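Local coordinates for protein phosphoserine aminotransferase (Bacillus circulans, PDB 2C0R) that catalyses the reversible, pyridoxal-phosphate-dependent transamination between phosphoserine and 2-oxoglutarate in serine biosynthesis and a matching step of pyridoxine biosynthesis, working as a homodimer, at residues P12-L17 and Y339-Y344; L17-R22 and I245-E250; K69-Q74 and T205-R210; T79-I84 and L190-A195. The protein carries 1 engineered substitution. All coordinates share one frame; numbering follows the deposited sequence.

Contact 1. Residues P12-L17 and Y339-Y344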
loop_
_atom_site.group_PDB
_atom_site.type_symbol
_atom_site.label_atom_id
_atom_site.label_comp_id
_atom_site.label_asym_id
_atom_site.label_seq_id
_atom_site.Cartn_x
_atom_site.Cartn_y
_atom_site.Cartn_z
ATOM N N PRO A 12 4.717 1.631 -12.391
ATOM C CA PRO A 12 3.554 2.532 -12.569
ATOM C C PRO A 12 3.604 3.156 -13.947
ATOM O O PRO A 12 4.605 3.041 -14.684
ATOM C CB PRO A 12 3.766 3.605 -11.518
ATOM C CG PRO A 12 4.593 2.907 -10.444
ATOM C CD PRO A 12 5.536 2.020 -11.224
ATOM N N ALA A 13 2.492 3.704 -14.386
ATOM C CA ALA A 13 2.259 4.002 -15.784
ATOM C C ALA A 13 1.301 5.165 -15.915
ATOM O O ALA A 13 0.827 5.748 -14.943
ATOM C CB ALA A 13 1.648 2.756 -16.431
ATOM N N ALA A 14 0.980 5.459 -17.172
ATOM C CA ALA A 14 0.188 6.649 -17.436
ATOM C C ALA A 14 -1.169 6.576 -16.751
ATOM O O ALA A 14 -1.794 5.521 -16.639
ATOM C CB ALA A 14 0.023 6.716 -18.945
ATOM N N LEU A 15 -1.613 7.710 -16.259
ATOM C CA LEU A 15 -2.980 7.905 -15.854
ATOM C C LEU A 15 -3.698 8.823 -16.828
ATOM O O LEU A 15 -2.999 9.587 -17.481
ATOM C CB LEU A 15 -3.076 8.537 -14.439
ATOM C CG LEU A 15 -3.083 7.443 -13.359
ATOM C CD1 LEU A 15 -1.666 7.183 -12.865
ATOM C CD2 LEU A 15 -3.986 7.811 -12.198
ATOM N N PRO A 16 -5.017 8.774 -16.909
ATOM C CA PRO A 16 -5.734 9.745 -17.766
ATOM C C PRO A 16 -5.459 11.166 -17.283
ATOM O O PRO A 16 -5.589 11.427 -16.064
ATOM C CB PRO A 16 -7.194 9.369 -17.538
ATOM C CG PRO A 16 -7.154 7.914 -17.170
ATOM C CD PRO A 16 -5.942 7.858 -16.251
ATOM N N LEU A 17 -5.073 12.059 -18.180
ATOM C CA LEU A 17 -4.813 13.450 -17.743
ATOM C C LEU A 17 -6.020 14.039 -17.007
ATOM O O LEU A 17 -5.851 14.765 -16.036
ATOM C CB LEU A 17 -4.494 14.329 -18.939
ATOM C CG LEU A 17 -4.166 15.775 -18.622
ATOM C CD1 LEU A 17 -3.099 15.910 -17.532
ATOM C CD2 LEU A 17 -3.710 16.460 -19.914
ATOM N N TYR A 339 -1.141 0.702 -22.017
ATOM C CA TYR A 339 -2.299 0.570 -21.170
ATOM C C TYR A 339 -3.392 1.566 -21.500
ATOM O O TYR A 339 -3.135 2.503 -22.244
ATOM C CB TYR A 339 -1.870 0.826 -19.712
ATOM C CG TYR A 339 -0.767 -0.112 -19.296
ATOM C CD1 TYR A 339 0.452 0.363 -18.854
ATOM C CD2 TYR A 339 -0.955 -1.481 -19.330
ATOM C CE1 TYR A 339 1.458 -0.467 -18.460
ATOM C CE2 TYR A 339 0.051 -2.357 -18.936
ATOM C CZ TYR A 339 1.244 -1.840 -18.524
ATOM O OH TYR A 339 2.254 -2.673 -18.115
ATOM N N ASN A 340 -4.591 1.334 -20.940
ATOM C CA ASN A 340 -5.742 2.133 -21.332
ATOM C C ASN A 340 -5.505 3.631 -21.454
ATOM O O ASN A 340 -5.911 4.229 -22.453
ATOM C CB ASN A 340 -6.925 2.058 -20.359
ATOM C CG ASN A 340 -7.589 0.694 -20.239
ATOM O OD1 ASN A 340 -7.363 -0.214 -21.029
ATOM N ND2 ASN A 340 -8.408 0.536 -19.192
ATOM N N ALA A 341 -4.839 4.235 -20.477
ATOM C CA ALA A 341 -4.689 5.673 -20.425
ATOM C C ALA A 341 -3.581 6.182 -21.334
ATOM O O ALA A 341 -3.532 7.409 -21.520
ATOM C CB ALA A 341 -4.395 6.140 -18.998
ATOM N N VAL A 342 -2.775 5.353 -21.957
ATOM C CA VAL A 342 -1.780 5.853 -22.930
ATOM C C VAL A 342 -2.561 6.331 -24.149
ATOM O O VAL A 342 -3.306 5.531 -24.745
ATOM C CB VAL A 342 -0.780 4.736 -23.276
ATOM C CG1 VAL A 342 0.155 5.262 -24.360
ATOM C CG2 VAL A 342 -0.007 4.293 -22.036
ATOM N N PRO A 343 -2.478 7.593 -24.532
ATOM C CA PRO A 343 -3.289 8.124 -25.612
ATOM C C PRO A 343 -2.805 7.643 -26.980
ATOM O O PRO A 343 -1.649 7.328 -27.209
ATOM C CB PRO A 343 -3.081 9.642 -25.504
ATOM C CG PRO A 343 -2.615 9.859 -24.092
ATOM C CD PRO A 343 -1.700 8.677 -23.877
ATOM N N TYR A 344 -3.712 7.592 -27.935
ATOM C CA TYR A 344 -3.314 7.227 -29.296
ATOM C C TYR A 344 -2.259 8.177 -29.797
ATOM O O TYR A 344 -1.331 7.760 -30.502
ATOM C CB TYR A 344 -4.558 7.271 -30.164
ATOM C CG TYR A 344 -4.303 6.905 -31.608
ATOM C CD1 TYR A 344 -3.931 5.610 -31.926
ATOM C CD2 TYR A 344 -4.467 7.861 -32.623
ATOM C CE1 TYR A 344 -3.691 5.228 -33.234
ATOM C CE2 TYR A 344 -4.217 7.462 -33.933
ATOM C CZ TYR A 344 -3.840 6.169 -34.228
ATOM O OH TYR A 344 -3.615 5.810 -35.547
HETATM O O HOH W 1 -2.326 9.612 -20.182
#
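Tyr339 meets segment 12-17 through one flank of its ring, which the methyl of Ala13 meets obliquely. From CB the side chain turns so that CG stands anti to the carbonyl carbon (chi1 -57°), which brings the CD1–CE1 flank beside Ala13: Ala13 CB lies 3.6 Å from CD1 and 3.8 Å from CE1. Farther out, the phenolic OH leaves the two segments and is hydrogen-bonded to the backbone O of Ala10 and to ND2 of Asn299, so the ring is held at its tip as well as along its flank. The rest of the contact is made by small groups. Ala341, in the type I turn Tyr339–Val342, presses its CB against the peptide joining Leu15 to Pro16, 3.4 Å from Pro16 N, and also meets Pro16 CD. Ala14 CB touches the CG2 branch of Val342 at 3.9 Å. Polar linkage is left to a water, which donates to Leu15 O and to Ala341 O, 2.8 Å from each oxygen, and thus ties two carbonyls that cannot bond to each other. Around the contact, Lys271 NZ is hydrogen-bonded to the O atoms of Tyr339 and Val342, while Leu15 N is bonded to Glu39 of the second subunit. The Tyr339 side chain also touches Thr153 and Lys197, residues of the pyridoxal-phosphate site. The chemistry is therefore that of methyl and ring-carbon packing with a single water bridge, implying that close fit, more than direct polar bonding, joins these two segments beside the cofactor site.

Contact 2. Residues L17-R22 and I245-E250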
loop_
_atom_site.group_PDB
_atom_site.type_symbol
_atom_site.label_atom_id
_atom_site.label_comp_id
_atom_site.label_asym_id
_atom_site.label_seq_id
_atom_site.Cartn_x
_atom_site.Cartn_y
_atom_site.Cartn_z
ATOM N N LEU A 17 -5.073 12.059 -18.180
ATOM C CA LEU A 17 -4.813 13.450 -17.743
ATOM C C LEU A 17 -6.020 14.039 -17.007
ATOM O O LEU A 17 -5.851 14.765 -16.036
ATOM C CB LEU A 17 -4.494 14.329 -18.939
ATOM C CG LEU A 17 -4.166 15.775 -18.622
ATOM C CD1 LEU A 17 -3.099 15.910 -17.532
ATOM C CD2 LEU A 17 -3.710 16.460 -19.914
ATOM N N GLU A 18 -7.235 13.692 -17.438
ATOM C CA GLU A 18 -8.453 14.233 -16.813
ATOM C C GLU A 18 -8.557 13.773 -15.357
ATOM O O GLU A 18 -9.009 14.486 -14.444
ATOM C CB GLU A 18 -9.724 13.774 -17.525
ATOM C CG GLU A 18 -9.608 12.401 -18.158
ATOM C CD GLU A 18 -9.198 12.336 -19.612
ATOM O OE1 GLU A 18 -8.004 12.537 -19.945
ATOM O OE2 GLU A 18 -10.072 12.034 -20.470
ATOM N N VAL A 19 -8.167 12.539 -15.123
ATOM C CA VAL A 19 -8.207 12.025 -13.751
ATOM C C VAL A 19 -7.191 12.757 -12.893
ATOM O O VAL A 19 -7.501 13.119 -11.756
ATOM C CB VAL A 19 -7.912 10.521 -13.772
ATOM C CG1 VAL A 19 -7.601 10.045 -12.364
ATOM C CG2 VAL A 19 -9.114 9.796 -14.352
ATOM N N LEU A 20 -5.975 12.979 -13.413
ATOM C CA LEU A 20 -4.977 13.716 -12.664
ATOM C C LEU A 20 -5.489 15.121 -12.402
ATOM O O LEU A 20 -5.320 15.636 -11.326
ATOM C CB LEU A 20 -3.683 13.778 -13.441
ATOM C CG LEU A 20 -2.958 12.452 -13.651
ATOM C CD1 LEU A 20 -1.785 12.654 -14.587
ATOM C CD2 LEU A 20 -2.471 11.903 -12.322
ATOM N N GLU A 21 -6.116 15.746 -13.382
ATOM C CA GLU A 21 -6.609 17.112 -13.184
ATOM C C GLU A 21 -7.719 17.153 -12.145
ATOM O O GLU A 21 -7.801 18.084 -11.325
ATOM C CB GLU A 21 -7.097 17.694 -14.492
ATOM C CG GLU A 21 -5.941 17.909 -15.488
ATOM C CD GLU A 21 -6.500 18.412 -16.815
ATOM O OE1 GLU A 21 -7.738 18.287 -17.035
ATOM O OE2 GLU A 21 -5.683 18.930 -17.605
ATOM N N ARG A 22 -8.608 16.179 -12.161
ATOM C CA ARG A 22 -9.708 16.119 -11.192
ATOM C C ARG A 22 -9.178 15.932 -9.766
ATOM O O ARG A 22 -9.610 16.598 -8.812
ATOM C CB ARG A 22 -10.651 14.947 -11.518
ATOM C CG ARG A 22 -11.662 15.205 -12.615
ATOM C CD ARG A 22 -12.333 13.980 -13.229
ATOM N NE ARG A 22 -12.646 14.144 -14.650
ATOM C CZ ARG A 22 -12.765 13.150 -15.525
ATOM N NH1 ARG A 22 -12.585 11.906 -15.071
ATOM N NH2 ARG A 22 -13.056 13.325 -16.828
ATOM N N ILE A 245 -7.331 3.897 -3.439
ATOM C CA ILE A 245 -8.655 3.449 -3.762
ATOM C C ILE A 245 -9.511 4.585 -4.307
ATOM O O ILE A 245 -10.266 4.379 -5.245
ATOM C CB ILE A 245 -9.300 2.785 -2.535
ATOM C CG1 ILE A 245 -8.548 1.478 -2.246
ATOM C CG2 ILE A 245 -10.776 2.545 -2.710
ATOM C CD1 ILE A 245 -8.788 0.953 -0.828
ATOM N N TYR A 246 -9.373 5.794 -3.739
ATOM C CA TYR A 246 -9.995 6.969 -4.299
ATOM C C TYR A 246 -9.597 7.167 -5.767
ATOM O O TYR A 246 -10.430 7.492 -6.628
ATOM C CB TYR A 246 -9.589 8.187 -3.448
ATOM C CG TYR A 246 -9.709 9.503 -4.176
ATOM C CD1 TYR A 246 -10.932 10.173 -4.308
ATOM C CD2 TYR A 246 -8.576 10.106 -4.727
ATOM C CE1 TYR A 246 -11.010 11.361 -4.967
ATOM C CE2 TYR A 246 -8.647 11.299 -5.397
ATOM C CZ TYR A 246 -9.873 11.918 -5.511
ATOM O OH TYR A 246 -9.908 13.111 -6.176
ATOM N N MET A 247 -8.323 6.963 -6.075
ATOM C CA MET A 247 -7.861 7.157 -7.464
ATOM C C MET A 247 -8.346 6.039 -8.366
ATOM O O MET A 247 -8.728 6.312 -9.517
ATOM C CB MET A 247 -6.345 7.191 -7.513
ATOM C CG MET A 247 -5.617 8.411 -6.992
ATOM S SD MET A 247 -6.110 9.955 -7.807
ATOM C CE MET A 247 -5.242 9.837 -9.371
ATOM N N VAL A 248 -8.383 4.801 -7.889
ATOM C CA VAL A 248 -9.045 3.734 -8.652
ATOM C C VAL A 248 -10.479 4.121 -8.975
ATOM O O VAL A 248 -10.955 3.975 -10.119
ATOM C CB VAL A 248 -8.979 2.394 -7.882
ATOM C CG1 VAL A 248 -9.855 1.325 -8.543
ATOM C CG2 VAL A 248 -7.528 1.916 -7.797
ATOM N N ASN A 249 -11.188 4.652 -7.972
ATOM C CA ASN A 249 -12.585 5.074 -8.244
ATOM C C ASN A 249 -12.651 6.059 -9.394
ATOM O O ASN A 249 -13.477 5.935 -10.298
ATOM C CB ASN A 249 -13.182 5.626 -6.950
ATOM C CG ASN A 249 -14.701 5.723 -7.026
ATOM O OD1 ASN A 249 -15.413 4.834 -7.495
ATOM N ND2 ASN A 249 -15.185 6.838 -6.513
ATOM N N GLU A 250 -11.738 7.029 -9.386
ATOM C CA GLU A 250 -11.717 8.021 -10.482
ATOM C C GLU A 250 -11.378 7.378 -11.797
ATOM O O GLU A 250 -11.936 7.735 -12.857
ATOM C CB GLU A 250 -10.712 9.120 -10.109
ATOM C CG GLU A 250 -11.175 10.001 -8.957
ATOM C CD GLU A 250 -12.569 10.586 -9.153
ATOM O OE1 GLU A 250 -13.402 10.428 -8.239
ATOM O OE2 GLU A 250 -12.837 11.175 -10.225
HETATM O O HOH W 2 -12.457 10.481 -13.024
#
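Val19 of helix 17-22 packs against helix 245-250 with both of its methyl branches. CG1, anti to the backbone N (chi1 166°), lies 3.8 Å from Met247 CE and 4.0 Å from Glu250 CB; CG2 rests on the backbone at Glu250, 3.8 Å from its O. Met247 reaches this spot because its chain bends at both chi2 and chi3, bringing the terminal methyl to the valine. An alanine in place of Val19 would probably open a gap beside Met247 CE and Glu250 CB, leaving the methionine methyl freer to turn.

The other side of the contact is looser and polar. Arg22 CD comes no nearer to Glu250 OE2 than 4.1 Å, and the charged groups, with planes 75° apart, do not touch: NH1 and OE2 are 4.9 Å apart. A water fills the role of link, accepting from Arg22 NH1 and donating to both Glu250 O and Glu250 OE2, the last at 2.9 Å. Each charge has a direct partner elsewhere, Glu257 for Arg22 NH2 and Lys253 for Glu250 OE1.

The axes of the two short segments approach to 10.4 Å, with 132° between their N-to-C directions. Helix 242-257 packs on helix 17-25 through Val19 and on helix 45-61 through Ile245 and Asn249, while Met247 also touches Met38 of the second subunit.

Contact 3. Residues K69-Q74 and T205-R210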
loop_
_atom_site.group_PDB
_atom_site.type_symbol
_atom_site.label_atom_id
_atom_site.label_comp_id
_atom_site.label_asym_id
_atom_site.label_seq_id
_atom_site.Cartn_x
_atom_site.Cartn_y
_atom_site.Cartn_z
ATOM N N LYS A 69 -16.807 -10.661 -4.676
ATOM C CA LYS A 69 -16.495 -9.495 -3.863
ATOM C C LYS A 69 -15.234 -8.829 -4.397
ATOM O O LYS A 69 -14.260 -9.533 -4.703
ATOM C CB LYS A 69 -16.284 -9.914 -2.409
ATOM C CG LYS A 69 -16.086 -8.734 -1.460
ATOM C CD LYS A 69 -17.338 -7.907 -1.212
ATOM C CE LYS A 69 -16.926 -6.791 -0.241
ATOM N NZ LYS A 69 -17.952 -5.718 -0.142
ATOM N N VAL A 70 -15.258 -7.515 -4.494
ATOM C CA VAL A 70 -14.059 -6.761 -4.829
ATOM C C VAL A 70 -13.331 -6.416 -3.522
ATOM O O VAL A 70 -13.910 -5.753 -2.667
ATOM C CB VAL A 70 -14.396 -5.489 -5.616
ATOM C CG1 VAL A 70 -13.161 -4.662 -5.899
ATOM C CG2 VAL A 70 -15.154 -5.845 -6.889
ATOM N N LEU A 71 -12.098 -6.897 -3.412
ATOM C CA LEU A 71 -11.248 -6.590 -2.297
ATOM C C LEU A 71 -10.141 -5.637 -2.711
ATOM O O LEU A 71 -9.674 -5.716 -3.839
ATOM C CB LEU A 71 -10.608 -7.893 -1.749
ATOM C CG LEU A 71 -11.580 -9.024 -1.479
ATOM C CD1 LEU A 71 -10.797 -10.266 -1.048
ATOM C CD2 LEU A 71 -12.645 -8.661 -0.448
ATOM N N PHE A 72 -9.706 -4.816 -1.779
ATOM C CA PHE A 72 -8.543 -3.973 -1.978
ATOM C C PHE A 72 -7.506 -4.420 -0.958
ATOM O O PHE A 72 -7.744 -4.297 0.271
ATOM C CB PHE A 72 -8.885 -2.517 -1.775
ATOM C CG PHE A 72 -9.951 -2.020 -2.748
ATOM C CD1 PHE A 72 -11.140 -1.485 -2.271
ATOM C CD2 PHE A 72 -9.702 -2.129 -4.114
ATOM C CE1 PHE A 72 -12.142 -1.034 -3.115
ATOM C CE2 PHE A 72 -10.712 -1.710 -4.945
ATOM C CZ PHE A 72 -11.919 -1.208 -4.466
ATOM N N ILE A 73 -6.406 -4.937 -1.453
ATOM C CA ILE A 73 -5.350 -5.521 -0.615
ATOM C C ILE A 73 -4.044 -4.821 -0.888
ATOM O O ILE A 73 -3.782 -4.516 -2.065
ATOM C CB ILE A 73 -5.264 -7.031 -0.859
ATOM C CG1 ILE A 73 -6.642 -7.663 -0.729
ATOM C CG2 ILE A 73 -4.221 -7.630 0.057
ATOM C CD1 ILE A 73 -6.745 -9.188 -0.840
ATOM N N GLN A 74 -3.240 -4.572 0.130
ATOM C CA GLN A 74 -1.927 -3.992 -0.103
ATOM C C GLN A 74 -0.961 -5.108 -0.460
ATOM O O GLN A 74 -1.249 -6.300 -0.288
ATOM C CB GLN A 74 -1.455 -3.192 1.123
ATOM C CG GLN A 74 -2.375 -2.030 1.485
ATOM C CD GLN A 74 -1.869 -1.275 2.684
ATOM O OE1 GLN A 74 -0.738 -0.847 2.654
ATOM N NE2 GLN A 74 -2.716 -1.116 3.725
ATOM N N THR A 205 -3.867 -3.367 -4.607
ATOM C CA THR A 205 -4.096 -4.536 -5.468
ATOM C C THR A 205 -5.581 -4.814 -5.429
ATOM O O THR A 205 -6.192 -4.919 -4.344
ATOM C CB THR A 205 -3.272 -5.722 -4.927
ATOM O OG1 THR A 205 -1.898 -5.309 -4.871
ATOM C CG2 THR A 205 -3.355 -6.917 -5.863
ATOM N N VAL A 206 -6.174 -4.939 -6.604
ATOM C CA VAL A 206 -7.580 -5.304 -6.718
ATOM C C VAL A 206 -7.672 -6.807 -6.808
ATOM O O VAL A 206 -6.987 -7.382 -7.639
ATOM C CB VAL A 206 -8.163 -4.677 -7.995
ATOM C CG1 VAL A 206 -9.579 -5.202 -8.202
ATOM C CG2 VAL A 206 -8.111 -3.180 -7.862
ATOM N N VAL A 207 -8.448 -7.390 -5.921
ATOM C CA VAL A 207 -8.661 -8.835 -5.906
ATOM C C VAL A 207 -10.152 -9.098 -5.979
ATOM O O VAL A 207 -10.890 -8.621 -5.106
ATOM C CB VAL A 207 -8.060 -9.487 -4.653
ATOM C CG1 VAL A 207 -8.353 -10.989 -4.616
ATOM C CG2 VAL A 207 -6.581 -9.219 -4.587
ATOM N N ILE A 208 -10.609 -9.745 -7.029
ATOM C CA ILE A 208 -12.035 -9.992 -7.192
ATOM C C ILE A 208 -12.234 -11.490 -7.026
ATOM O O ILE A 208 -11.643 -12.235 -7.806
ATOM C CB ILE A 208 -12.524 -9.545 -8.570
ATOM C CG1 ILE A 208 -12.066 -8.108 -8.917
ATOM C CG2 ILE A 208 -14.028 -9.682 -8.675
ATOM C CD1 ILE A 208 -12.566 -7.642 -10.270
ATOM N N VAL A 209 -12.993 -11.892 -6.026
ATOM C CA VAL A 209 -13.024 -13.278 -5.629
ATOM C C VAL A 209 -14.460 -13.753 -5.506
ATOM O O VAL A 209 -15.359 -13.071 -5.051
ATOM C CB VAL A 209 -12.232 -13.439 -4.314
ATOM C CG1 VAL A 209 -12.915 -12.705 -3.145
ATOM C CG2 VAL A 209 -12.007 -14.907 -4.062
ATOM N N ARG A 210 -14.645 -14.977 -5.972
ATOM C CA ARG A 210 -15.928 -15.659 -5.831
ATOM C C ARG A 210 -16.140 -15.913 -4.329
ATOM O O ARG A 210 -15.290 -16.536 -3.689
ATOM C CB ARG A 210 -15.920 -16.939 -6.657
ATOM C CG ARG A 210 -17.316 -17.349 -7.105
ATOM C CD ARG A 210 -17.355 -18.468 -8.107
ATOM N NE ARG A 210 -16.641 -19.639 -7.577
ATOM C CZ ARG A 210 -15.871 -20.381 -8.363
ATOM N NH1 ARG A 210 -15.734 -20.069 -9.653
ATOM N NH2 ARG A 210 -15.234 -21.424 -7.874
#
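Leu71 N donates to Val207 O over 2.7 Å, the shortest of the six backbone bonds, with an N-H...O angle of 167°. Val207 N returns a bond of 2.9 Å to Leu71 O. Paired bonds also join Lys69 with Val209 and Ile73 with Thr205; in the last, Thr205 N to Ile73 O is the most bent of the six, at 147°. These three hydrogen-bonded pairs alternate with the non-hydrogen-bonded pairs Val70–Ile208 and Phe72–Val206, the regular ladder of antiparallel strands. Strand 68-73 is the outermost strand, within this chain, of the mixed seven-stranded sheet of the fold-type I aminotransferase domain, and strand 205-210 joins it antiparallel to the parallel strands. On the face bearing Leu71, Ile73, Val207 and Val209, side chains interlock diagonally: Ile73 CD1 meets Val207 CG2 at 3.8 Å, and Leu71 CD1 meets Val209 CG1 at 3.9 Å. Gln80 of helix 76-88 covers Ile73, Thr205 and Val207 there. On the other face Phe72 and Val206 lie side by side, the valine CG2 at the ring edge, 4.2 Å from CE2. His51 of helix 45-61 meets the Phe72 ring edge-to-face.

Contact 4. Residues T79-I84 and L190-A195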
loop_
_atom_site.group_PDB
_atom_site.type_symbol
_atom_site.label_atom_id
_atom_site.label_comp_id
_atom_site.label_asym_id
_atom_site.label_seq_id
_atom_site.Cartn_x
_atom_site.Cartn_y
_atom_site.Cartn_z
ATOM N N THR A 79 2.323 -9.913 -3.549
ATOM C CA THR A 79 1.841 -10.528 -2.335
ATOM C C THR A 79 0.757 -11.547 -2.645
ATOM O O THR A 79 0.667 -12.563 -1.954
ATOM C CB THR A 79 1.279 -9.413 -1.428
ATOM O OG1 THR A 79 2.452 -8.737 -0.961
ATOM C CG2 THR A 79 0.505 -9.991 -0.256
ATOM N N GLN A 80 -0.019 -11.312 -3.718
ATOM C CA GLN A 80 -0.999 -12.332 -4.091
ATOM C C GLN A 80 -0.356 -13.639 -4.533
ATOM O O GLN A 80 -0.929 -14.712 -4.293
ATOM C CB GLN A 80 -1.984 -11.856 -5.190
ATOM C CG GLN A 80 -2.755 -10.601 -4.727
ATOM C CD GLN A 80 -3.616 -10.983 -3.527
ATOM O OE1 GLN A 80 -3.479 -10.331 -2.487
ATOM N NE2 GLN A 80 -4.431 -11.998 -3.700
ATOM N N PHE A 81 0.832 -13.598 -5.122
ATOM C CA PHE A 81 1.523 -14.838 -5.485
ATOM C C PHE A 81 1.639 -15.768 -4.267
ATOM O O PHE A 81 1.579 -16.970 -4.433
ATOM C CB PHE A 81 2.935 -14.543 -5.958
ATOM C CG PHE A 81 3.010 -13.773 -7.265
ATOM C CD1 PHE A 81 4.216 -13.163 -7.599
ATOM C CD2 PHE A 81 1.909 -13.637 -8.093
ATOM C CE1 PHE A 81 4.297 -12.410 -8.779
ATOM C CE2 PHE A 81 2.018 -12.936 -9.300
ATOM C CZ PHE A 81 3.223 -12.359 -9.629
ATOM N N ALA A 82 1.833 -15.190 -3.085
ATOM C CA ALA A 82 1.908 -15.954 -1.825
ATOM C C ALA A 82 0.536 -16.199 -1.226
ATOM O O ALA A 82 0.218 -17.305 -0.768
ATOM C CB ALA A 82 2.816 -15.237 -0.847
ATOM N N MET A 83 -0.256 -15.129 -1.233
ATOM C CA MET A 83 -1.562 -15.297 -0.555
ATOM C C MET A 83 -2.486 -16.315 -1.204
ATOM O O MET A 83 -3.224 -17.023 -0.519
ATOM C CB MET A 83 -2.177 -13.907 -0.495
ATOM C CG MET A 83 -3.371 -13.813 0.443
ATOM S SD MET A 83 -3.837 -12.049 0.598
ATOM C CE MET A 83 -5.389 -12.318 1.516
ATOM N N ILE A 84 -2.433 -16.432 -2.541
ATOM C CA ILE A 84 -3.287 -17.443 -3.218
ATOM C C ILE A 84 -2.955 -18.878 -2.776
ATOM O O ILE A 84 -3.846 -19.586 -2.238
ATOM C CB ILE A 84 -3.175 -17.196 -4.751
ATOM C CG1 ILE A 84 -3.869 -15.919 -5.176
ATOM C CG2 ILE A 84 -3.668 -18.406 -5.546
ATOM C CD1 ILE A 84 -3.296 -15.348 -6.459
ATOM N N LEU A 190 -10.991 -16.299 -8.936
ATOM C CA LEU A 190 -10.266 -15.145 -8.380
ATOM C C LEU A 190 -9.479 -14.465 -9.504
ATOM O O LEU A 190 -8.776 -15.132 -10.260
ATOM C CB LEU A 190 -9.291 -15.540 -7.268
ATOM C CG LEU A 190 -8.621 -14.409 -6.473
ATOM C CD1 LEU A 190 -8.392 -14.943 -5.056
ATOM C CD2 LEU A 190 -7.308 -13.961 -7.080
ATOM N N VAL A 191 -9.610 -13.163 -9.634
ATOM C CA VAL A 191 -8.739 -12.398 -10.518
ATOM C C VAL A 191 -8.081 -11.308 -9.701
ATOM O O VAL A 191 -8.659 -10.745 -8.753
ATOM C CB VAL A 191 -9.446 -11.749 -11.721
ATOM C CG1 VAL A 191 -10.158 -12.823 -12.563
ATOM C CG2 VAL A 191 -10.469 -10.726 -11.337
ATOM N N TYR A 192 -6.834 -10.986 -10.028
ATOM C CA TYR A 192 -6.158 -9.951 -9.245
ATOM C C TYR A 192 -5.274 -9.102 -10.152
ATOM O O TYR A 192 -4.864 -9.503 -11.257
ATOM C CB TYR A 192 -5.315 -10.541 -8.150
ATOM C CG TYR A 192 -4.172 -11.428 -8.512
ATOM C CD1 TYR A 192 -2.861 -10.991 -8.434
ATOM C CD2 TYR A 192 -4.407 -12.744 -8.913
ATOM C CE1 TYR A 192 -1.761 -11.780 -8.762
ATOM C CE2 TYR A 192 -3.319 -13.537 -9.204
ATOM C CZ TYR A 192 -2.019 -13.087 -9.147
ATOM O OH TYR A 192 -0.950 -13.884 -9.397
ATOM N N ALA A 193 -4.975 -7.896 -9.653
ATOM C CA ALA A 193 -4.169 -6.965 -10.426
ATOM C C ALA A 193 -3.567 -5.926 -9.489
ATOM O O ALA A 193 -4.327 -5.248 -8.782
ATOM C CB ALA A 193 -4.992 -6.199 -11.441
ATOM N N GLY A 194 -2.275 -5.722 -9.533
ATOM C CA GLY A 194 -1.735 -4.483 -8.981
ATOM C C GLY A 194 -2.360 -3.356 -9.773
ATOM O O GLY A 194 -2.443 -3.407 -10.990
ATOM N N ALA A 195 -2.837 -2.326 -9.083
ATOM C CA ALA A 195 -3.556 -1.301 -9.809
ATOM C C ALA A 195 -2.687 -0.431 -10.721
ATOM O O ALA A 195 -3.230 0.177 -11.624
ATOM C CB ALA A 195 -4.266 -0.349 -8.842
#
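Tyr192 reaches from its strand to helix 79-84 and is touched by three side chains. Gln80 CB lies over one face of the ring in a CH-pi contact, 3.8 Å from the ring centroid and 27° off the normal. Ile84 CD1 comes obliquely from the same side of the ring plane, past the rim, 3.3 Å from Tyr192 CE2, and also meets Leu190 CD2 at 4.3 Å. At the tip, the OH sits at the edge of the Phe81 ring and in its plane, 3.1 Å from CE2. Tyr192 CG stands between the backbone N and the carbonyl carbon (chi1 62°), which sets the ring toward the helix. In the next shell, His147 NE2 is hydrogen-bonded to Tyr192 OH, and the tyrosine also touches Asp173, which binds pyridoxal phosphate. Phe81 itself belongs to the cofactor pocket, so the tyrosine hydroxyl probably helps to place it beside the cofactor. A leucine in place of Tyr192 would probably leave His147 without its hydroxyl partner and the edge of Phe81 less supported. Segment 79-84 runs roughly antiparallel to strand 190-194 (156° between directions), where helix 76-88 packs over the sheet, with Ile84 and Leu190 on Ile171 of strand 170-173.

In the fold
From the N terminus, the loop that leads into helix 17-25 is the first to find a distant partner: contact 1 closes the widest loop, to residues 339-344, and encloses the other three. Helix 17-25 begins directly after, and contact 2, which shares Leu17 with contact 1, returns to helix 242-257; the two touch through Leu15 and Met247. Nested within it, contact 3 joins strand 68-73 to strand 205-210, and contact 4, nested in turn, joins the following helix 76-88 to strand 190-194. No loops cross. Contacts 3 and 4 share the central sheet, while Ile245 on Phe72 and Val248 on Ala195 connect contact 2 to each of them.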